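Local coordinates for protein hydroquinone dioxygenase large subunit (Pseudomonas sp., PDB 4ZXA) that forms with a small subunit the hydroquinone 1,2-dioxygenase, an iron(II)-dependent cupin enzyme that probably opens the aromatic ring of hydroquinone, at residues A240-I251 against Y306-E317. Numbering follows the deposited sequence.
Sequences ASLFCPTTEEFI and YSTKRSMLMVWE. With H8N (4-hydroxybenzonitrile), chain J.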
loop_
_atom_site.group_PDB
_atom_site.type_symbol
_atom_site.label_atom_id
_atom_site.label_comp_id
_atom_site.label_asym_id
_atom_site.label_seq_id
_atom_site.Cartn_x
_atom_site.Cartn_y
_atom_site.Cartn_z
ATOM N N ALA E 240 8.281 34.383 -12.633
ATOM C CA ALA E 240 8.387 33.326 -11.628
ATOM C C ALA E 240 7.179 32.378 -11.640
ATOM O O ALA E 240 7.243 31.277 -11.092
ATOM C CB ALA E 240 8.593 33.916 -10.224
ATOM N N SER E 241 6.079 32.822 -12.246
ATOM C CA SER E 241 4.848 32.036 -12.335
ATOM C C SER E 241 4.961 30.963 -13.417
ATOM O O SER E 241 5.202 31.272 -14.590
ATOM C CB SER E 241 3.676 32.958 -12.654
ATOM O OG SER E 241 2.513 32.211 -12.939
ATOM N N LEU E 242 4.805 29.702 -13.017
ATOM C CA LEU E 242 4.866 28.586 -13.963
ATOM C C LEU E 242 3.571 27.757 -13.965
ATOM O O LEU E 242 3.080 27.311 -12.913
ATOM C CB LEU E 242 6.048 27.665 -13.665
ATOM C CG LEU E 242 7.432 28.246 -13.400
ATOM C CD1 LEU E 242 8.393 27.141 -12.952
ATOM C CD2 LEU E 242 7.980 28.972 -14.613
ATOM N N PHE E 243 3.014 27.559 -15.151
ATOM C CA PHE E 243 1.942 26.586 -15.307
ATOM C C PHE E 243 2.560 25.203 -15.550
ATOM O O PHE E 243 3.285 25.006 -16.527
ATOM C CB PHE E 243 1.002 26.997 -16.440
ATOM C CG PHE E 243 -0.144 27.862 -15.989
ATOM C CD1 PHE E 243 -0.156 28.414 -14.715
ATOM C CD2 PHE E 243 -1.227 28.100 -16.827
ATOM C CE1 PHE E 243 -1.230 29.203 -14.286
ATOM C CE2 PHE E 243 -2.295 28.882 -16.405
ATOM C CZ PHE E 243 -2.298 29.437 -15.139
ATOM N N CYS E 244 2.293 24.254 -14.655
ATOM C CA CYS E 244 2.908 22.925 -14.753
ATOM C C CYS E 244 1.875 21.811 -14.741
ATOM O O CYS E 244 1.762 21.089 -13.751
ATOM C CB CYS E 244 3.874 22.699 -13.592
ATOM S SG CYS E 244 4.937 24.117 -13.208
ATOM N N PRO E 245 1.123 21.659 -15.846
ATOM C CA PRO E 245 0.052 20.659 -15.917
ATOM C C PRO E 245 0.642 19.267 -15.880
ATOM O O PRO E 245 1.825 19.098 -16.180
ATOM C CB PRO E 245 -0.564 20.889 -17.301
ATOM C CG PRO E 245 0.045 22.187 -17.806
ATOM C CD PRO E 245 1.354 22.320 -17.137
ATOM N N THR E 246 -0.180 18.283 -15.537
ATOM C CA THR E 246 0.250 16.891 -15.481
ATOM C C THR E 246 -0.996 16.002 -15.503
ATOM O O THR E 246 -2.076 16.443 -15.119
ATOM C CB THR E 246 1.077 16.623 -14.206
ATOM O OG1 THR E 246 1.369 15.230 -14.094
ATOM C CG2 THR E 246 0.317 17.065 -12.969
ATOM N N THR E 247 -0.847 14.768 -15.978
ATOM C CA THR E 247 -1.952 13.832 -16.053
ATOM C C THR E 247 -1.824 12.814 -14.929
ATOM O O THR E 247 -0.803 12.153 -14.802
ATOM C CB THR E 247 -2.010 13.145 -17.433
ATOM O OG1 THR E 247 -0.849 12.329 -17.617
ATOM C CG2 THR E 247 -2.052 14.206 -18.538
ATOM N N GLU E 248 -2.866 12.704 -14.112
ATOM C CA GLU E 248 -2.817 11.919 -12.891
ATOM C C GLU E 248 -3.706 10.684 -12.969
ATOM O O GLU E 248 -4.880 10.756 -13.340
ATOM C CB GLU E 248 -3.234 12.775 -11.683
ATOM C CG GLU E 248 -2.895 14.250 -11.796
ATOM C CD GLU E 248 -1.404 14.554 -11.710
ATOM O OE1 GLU E 248 -0.595 13.886 -12.395
ATOM O OE2 GLU E 248 -1.041 15.486 -10.954
ATOM N N GLU E 249 -3.127 9.540 -12.635
ATOM C CA GLU E 249 -3.863 8.287 -12.590
ATOM C C GLU E 249 -3.479 7.519 -11.332
ATOM O O GLU E 249 -2.346 7.605 -10.873
ATOM C CB GLU E 249 -3.603 7.449 -13.840
ATOM C CG GLU E 249 -4.623 6.352 -14.057
ATOM C CD GLU E 249 -4.461 5.648 -15.381
ATOM O OE1 GLU E 249 -3.840 6.218 -16.294
ATOM O OE2 GLU E 249 -4.959 4.518 -15.510
ATOM N N PHE E 250 -4.419 6.751 -10.793
ATOM C CA PHE E 250 -4.183 6.003 -9.568
ATOM C C PHE E 250 -3.850 6.902 -8.377
ATOM O O PHE E 250 -4.585 7.832 -8.066
ATOM C CB PHE E 250 -3.068 4.976 -9.785
ATOM C CG PHE E 250 -3.022 3.901 -8.743
ATOM C CD1 PHE E 250 -4.182 3.296 -8.302
ATOM C CD2 PHE E 250 -1.815 3.492 -8.204
ATOM C CE1 PHE E 250 -4.140 2.307 -7.344
ATOM C CE2 PHE E 250 -1.771 2.505 -7.246
ATOM C CZ PHE E 250 -2.933 1.913 -6.818
ATOM N N ILE E 251 -2.757 6.592 -7.694
ATOM C CA ILE E 251 -2.366 7.319 -6.494
ATOM C C ILE E 251 -1.036 8.049 -6.618
ATOM O O ILE E 251 -0.058 7.480 -7.083
ATOM C CB ILE E 251 -2.246 6.358 -5.290
ATOM C CG1 ILE E 251 -3.458 5.432 -5.215
ATOM C CG2 ILE E 251 -2.075 7.129 -3.994
ATOM C CD1 ILE E 251 -3.304 4.321 -4.214
ATOM N N TYR E 306 -5.770 10.992 -5.153
ATOM C CA TYR E 306 -6.321 9.774 -5.727
ATOM C C TYR E 306 -7.107 10.130 -6.976
ATOM O O TYR E 306 -7.986 10.995 -6.948
ATOM C CB TYR E 306 -7.211 9.047 -4.709
ATOM C CG TYR E 306 -6.439 8.603 -3.490
ATOM C CD1 TYR E 306 -6.033 9.527 -2.535
ATOM C CD2 TYR E 306 -6.094 7.271 -3.304
ATOM C CE1 TYR E 306 -5.327 9.144 -1.429
ATOM C CE2 TYR E 306 -5.383 6.875 -2.192
ATOM C CZ TYR E 306 -4.997 7.825 -1.254
ATOM O OH TYR E 306 -4.273 7.473 -0.130
ATOM N N SER E 307 -6.766 9.496 -8.088
ATOM C CA SER E 307 -7.418 9.841 -9.338
ATOM C C SER E 307 -7.751 8.566 -10.074
ATOM O O SER E 307 -6.878 7.936 -10.666
ATOM C CB SER E 307 -6.522 10.754 -10.180
ATOM O OG SER E 307 -7.134 11.090 -11.421
ATOM N N THR E 308 -9.013 8.171 -10.011
ATOM C CA THR E 308 -9.411 6.891 -10.581
ATOM C C THR E 308 -9.218 6.862 -12.088
ATOM O O THR E 308 -8.667 5.906 -12.612
ATOM C CB THR E 308 -10.865 6.532 -10.251
ATOM O OG1 THR E 308 -11.021 6.407 -8.831
ATOM C CG2 THR E 308 -11.206 5.225 -10.890
ATOM N N LYS E 309 -9.675 7.905 -12.778
ATOM C CA LYS E 309 -9.403 8.025 -14.199
ATOM C C LYS E 309 -8.273 9.018 -14.437
ATOM O O LYS E 309 -8.227 10.063 -13.799
ATOM C CB LYS E 309 -10.647 8.491 -14.976
ATOM C CG LYS E 309 -10.325 8.846 -16.424
ATOM C CD LYS E 309 -11.556 9.227 -17.227
ATOM C CE LYS E 309 -11.222 9.632 -18.675
ATOM N NZ LYS E 309 -10.483 10.927 -18.774
ATOM N N ARG E 310 -7.369 8.695 -15.357
ATOM C CA ARG E 310 -6.372 9.656 -15.804
ATOM C C ARG E 310 -7.045 11.005 -16.039
ATOM O O ARG E 310 -7.918 11.120 -16.908
ATOM C CB ARG E 310 -5.704 9.176 -17.090
ATOM C CG ARG E 310 -4.229 9.557 -17.240
ATOM C CD ARG E 310 -3.718 9.111 -18.604
ATOM N NE ARG E 310 -2.289 9.290 -18.821
ATOM C CZ ARG E 310 -1.359 8.458 -18.358
ATOM N NH1 ARG E 310 -1.705 7.401 -17.623
ATOM N NH2 ARG E 310 -0.078 8.688 -18.620
ATOM N N SER E 311 -6.624 12.020 -15.278
ATOM C CA SER E 311 -7.229 13.344 -15.325
ATOM C C SER E 311 -6.213 14.463 -15.557
ATOM O O SER E 311 -5.026 14.318 -15.268
ATOM C CB SER E 311 -7.990 13.624 -14.031
ATOM O OG SER E 311 -7.123 13.557 -12.915
ATOM N N MET E 312 -6.699 15.595 -16.055
ATOM C CA MET E 312 -5.819 16.701 -16.366
ATOM C C MET E 312 -5.802 17.653 -15.195
ATOM O O MET E 312 -6.838 18.217 -14.832
ATOM C CB MET E 312 -6.293 17.408 -17.625
ATOM C CG MET E 312 -6.442 16.472 -18.812
ATOM S SD MET E 312 -6.785 17.417 -20.305
ATOM C CE MET E 312 -6.671 16.125 -21.554
ATOM N N LEU E 313 -4.634 17.805 -14.578
ATOM C CA LEU E 313 -4.492 18.694 -13.429
ATOM C C LEU E 313 -3.482 19.787 -13.732
ATOM O O LEU E 313 -2.388 19.527 -14.229
ATOM C CB LEU E 313 -4.057 17.932 -12.170
ATOM C CG LEU E 313 -3.629 18.800 -10.971
ATOM C CD1 LEU E 313 -4.801 19.600 -10.417
ATOM C CD2 LEU E 313 -3.042 17.958 -9.871
ATOM N N MET E 314 -3.852 21.020 -13.433
ATOM C CA MET E 314 -2.901 22.104 -13.566
ATOM C C MET E 314 -2.289 22.431 -12.208
ATOM O O MET E 314 -3.007 22.829 -11.285
ATOM C CB MET E 314 -3.575 23.338 -14.148
ATOM C CG MET E 314 -2.688 24.574 -14.093
ATOM S SD MET E 314 -1.340 24.474 -15.275
ATOM C CE MET E 314 -2.199 24.722 -16.828
ATOM N N VAL E 315 -0.971 22.247 -12.086
ATOM C CA VAL E 315 -0.236 22.671 -10.892
ATOM C C VAL E 315 0.432 24.018 -11.175
ATOM O O VAL E 315 1.239 24.155 -12.102
ATOM C CB VAL E 315 0.836 21.635 -10.448
ATOM C CG1 VAL E 315 1.525 22.100 -9.158
ATOM C CG2 VAL E 315 0.219 20.249 -10.269
ATOM N N TRP E 316 0.068 25.024 -10.397
ATOM C CA TRP E 316 0.578 26.359 -10.642
ATOM C C TRP E 316 1.705 26.676 -9.643
ATOM O O TRP E 316 1.475 26.839 -8.448
ATOM C CB TRP E 316 -0.553 27.370 -10.548
ATOM C CG TRP E 316 -0.142 28.803 -10.666
ATOM C CD1 TRP E 316 0.803 29.341 -11.504
ATOM C CD2 TRP E 316 -0.676 29.896 -9.908
ATOM N NE1 TRP E 316 0.880 30.709 -11.315
ATOM C CE2 TRP E 316 -0.016 31.069 -10.338
ATOM C CE3 TRP E 316 -1.640 29.995 -8.899
ATOM C CZ2 TRP E 316 -0.295 32.318 -9.797
ATOM C CZ3 TRP E 316 -1.916 31.243 -8.360
ATOM C CH2 TRP E 316 -1.241 32.388 -8.811
ATOM N N GLU E 317 2.927 26.755 -10.146
ATOM C CA GLU E 317 4.079 26.897 -9.277
ATOM C C GLU E 317 4.626 28.312 -9.282
ATOM O O GLU E 317 4.388 29.088 -10.216
ATOM C CB GLU E 317 5.172 25.910 -9.684
ATOM C CG GLU E 317 4.850 24.461 -9.330
ATOM C CD GLU E 317 5.976 23.513 -9.707
ATOM O OE1 GLU E 317 7.066 24.007 -10.076
ATOM O OE2 GLU E 317 5.768 22.280 -9.651
HETATM N NAA H8N J . 2.390 18.143 -4.040
HETATM C CAC H8N J . 2.240 17.696 -5.081
HETATM C CAI H8N J . 2.006 17.130 -6.443
HETATM C CAF H8N J . 0.727 17.214 -6.979
HETATM C CAD H8N J . 0.467 16.696 -8.244
HETATM C CAH H8N J . 1.513 16.105 -8.935
HETATM O OAB H8N J . 1.266 15.580 -10.176
HETATM C CAE H8N J . 2.793 16.019 -8.401
HETATM C CAG H8N J . 3.043 16.541 -7.141
#
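Phe243 and Trp316 face each other as a non-hydrogen-bonded pair of antiparallel strands 241-249 and 310-317, and the edge of the phenyl ring meets the face of the indole in an offset edge-to-face pair, planes at 88°. Trp316 NE1 donates an almost straight bond, lying in the ring plane, to Ser241 OG (2.7 Å), which helps hold the indole's rotation.

Trp316 CD1 meets Phe243 CD1 and CE1; Met314 takes the CG and CD2 side. Its CG stands anti to the backbone N (chi1 170°), and bends at the next two torsions bring Met314 SD to 4.2 Å from the Phe243 ring centroid, an oblique Met-aromatic contact, while Met314 CE touches Phe243 CD2 and Pro245 CG (each 3.5 Å).

On the face bearing Thr246, Leu313 and Val315, Glu248 can be followed outward. CB lies near Ser307 CB, Glu248 CG packs on Leu313 CB (3.9 Å), OE1 accepts Thr246 OG1 from above the carboxylate plane, and OE2, its place uncertain, accepts the 4-hydroxybenzonitrile hydroxyl. Thr246 OG1 in turn accepts from Asn231 N.

A beta bulge between Glu248 and Phe250 shifts the register by two. There Glu249 OE1 takes Arg310 NH1 (2.8 Å) in a salt bridge, and Arg192 grips OE2.

Strand 310-318 runs between 241-249 and 262-266, with helix 219-224 against Pro245, Thr247 and Met312. Past the corners at Phe250 and Thr308-Lys309, both segments enter a second sheet, whose strand 270-277 packs on Glu248 and Leu313, consistent with a cupin fold.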